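Local coordinates for protein UDP-N-acetylglucosamine 2-epimerase (PDB 4NES) that probably catalyses the reversible epimerization at C-2 of UDP-N-acetylglucosamine, giving UDP-N-acetylmannosamine, the activated donor of ManNAc residues, at residues Arg21-Glu24 / Asp29-Ile32. Sequence-based numbering, arbitrary orientation.
Sequences RALE and DWHI
Leu23 lies over one face of the Trp30 indole, and this is the tight part of the contact. Leu23 CB makes a CH-pi contact with the five-membered ring of Trp30, 3.8 Å from the centroid and 16° off the ring normal, and comes within 3.7 Å of Trp30 NE1. Further along the same side chain, Leu23 CD1 reaches the ring-fusion atom Trp30 CD2 at 3.9 Å. The CA-CB bond of Trp30 points toward 21-24, and with CG between the backbone N and the carbonyl carbon (chi1 69°) the indole is turned so that one face meets Leu23; Ile5, Ile20 and Pro54 also touch this side chain. The solvent side is looser: Glu24 brings only CG to the ring edge, 4.1 Å from Trp30 CZ2, while its carboxylate is turned to Arg21. There the guanidinium grips it side-on: Arg21 NE bonds Glu24 OE1 at 3.0 Å and Arg21 NH2 bonds Glu24 OE2 at 2.8 Å, the latter pair a salt bridge. Arg21 also reaches the carbonyls of Leu51 and Asn52, which probably helps hold its guanidinium in position. An alanine in place of Trp30 is likely to open a gap beneath Leu23 and strip Glu24 CG of its aromatic neighbour. Helix packed on strand across a short loop in this way is the second half of a beta-alpha-beta unit, strand 3-7, helix 10-23 and strand 30-34, in a Rossmann-like domain of the GT-B fold.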
loop_
_atom_site.group_PDB
_atom_site.type_symbol
_atom_site.label_atom_id
_atom_site.label_comp_id
_atom_site.label_asym_id
_atom_site.label_seq_id
_atom_site.Cartn_x
_atom_site.Cartn_y
_atom_site.Cartn_z
ATOM N N ARG A 21 20.411 18.127 8.305
ATOM C CA ARG A 21 21.389 19.229 8.239
ATOM C C ARG A 21 20.760 20.471 7.605
ATOM O O ARG A 21 20.938 21.612 8.079
ATOM C CB ARG A 21 22.622 18.814 7.429
ATOM C CG ARG A 21 23.602 17.868 8.130
ATOM C CD ARG A 21 24.407 18.569 9.224
ATOM N NE ARG A 21 23.698 18.576 10.499
ATOM C CZ ARG A 21 23.702 17.561 11.361
ATOM N NH1 ARG A 21 24.388 16.456 11.093
ATOM N NH2 ARG A 21 23.022 17.650 12.492
ATOM N N ALA A 22 19.991 20.248 6.545
ATOM C CA ALA A 22 19.337 21.351 5.852
ATOM C C ALA A 22 18.221 21.978 6.688
ATOM O O ALA A 22 18.111 23.205 6.755
ATOM C CB ALA A 22 18.813 20.899 4.509
ATOM N N LEU A 23 17.394 21.151 7.325
ATOM C CA LEU A 23 16.328 21.647 8.193
ATOM C C LEU A 23 16.847 22.501 9.346
ATOM O O LEU A 23 16.178 23.453 9.765
ATOM C CB LEU A 23 15.503 20.491 8.757
ATOM C CG LEU A 23 14.577 19.790 7.773
ATOM C CD1 LEU A 23 14.076 18.465 8.344
ATOM C CD2 LEU A 23 13.406 20.698 7.423
ATOM N N GLU A 24 18.024 22.158 9.863
ATOM C CA GLU A 24 18.627 22.902 10.969
ATOM C C GLU A 24 18.962 24.338 10.602
ATOM O O GLU A 24 19.108 25.186 11.485
ATOM C CB GLU A 24 19.888 22.196 11.464
ATOM C CG GLU A 24 19.616 20.952 12.272
ATOM C CD GLU A 24 20.887 20.170 12.527
ATOM O OE1 GLU A 24 21.928 20.544 11.946
ATOM O OE2 GLU A 24 20.838 19.190 13.298
ATOM N N ASP A 29 9.450 24.156 11.876
ATOM C CA ASP A 29 9.140 23.354 13.052
ATOM C C ASP A 29 9.124 21.880 12.642
ATOM O O ASP A 29 8.218 21.436 11.936
ATOM C CB ASP A 29 7.770 23.769 13.592
ATOM C CG ASP A 29 7.337 22.963 14.800
ATOM O OD1 ASP A 29 8.207 22.395 15.492
ATOM O OD2 ASP A 29 6.117 22.922 15.062
ATOM N N TRP A 30 10.123 21.132 13.085
ATOM C CA TRP A 30 10.235 19.732 12.697
ATOM C C TRP A 30 10.751 18.870 13.838
ATOM O O TRP A 30 11.458 19.346 14.731
ATOM C CB TRP A 30 11.168 19.601 11.496
ATOM C CG TRP A 30 12.593 19.897 11.843
ATOM C CD1 TRP A 30 13.188 21.128 11.897
ATOM C CD2 TRP A 30 13.599 18.950 12.189
ATOM N NE1 TRP A 30 14.502 21.001 12.261
ATOM C CE2 TRP A 30 14.786 19.668 12.447
ATOM C CE3 TRP A 30 13.623 17.556 12.309
ATOM C CZ2 TRP A 30 15.977 19.045 12.817
ATOM C CZ3 TRP A 30 14.806 16.937 12.674
ATOM C CH2 TRP A 30 15.964 17.682 12.922
ATOM N N HIS A 31 10.408 17.588 13.790
ATOM C CA HIS A 31 10.909 16.628 14.759
ATOM C C HIS A 31 10.938 15.248 14.139
ATOM O O HIS A 31 10.411 15.043 13.040
ATOM C CB HIS A 31 10.063 16.631 16.043
ATOM C CG HIS A 31 10.396 17.752 16.986
ATOM N ND1 HIS A 31 9.654 18.900 17.069
ATOM C CD2 HIS A 31 11.418 17.892 17.875
ATOM C CE1 HIS A 31 10.188 19.711 17.974
ATOM N NE2 HIS A 31 11.258 19.120 18.470
ATOM N N ILE A 32 11.551 14.310 14.854
ATOM C CA ILE A 32 11.719 12.948 14.375
ATOM C C ILE A 32 10.851 12.009 15.193
ATOM O O ILE A 32 10.839 12.055 16.436
ATOM C CB ILE A 32 13.186 12.486 14.499
ATOM C CG1 ILE A 32 14.105 13.393 13.675
ATOM C CG2 ILE A 32 13.333 11.021 14.095
ATOM C CD1 ILE A 32 15.586 13.146 13.930
#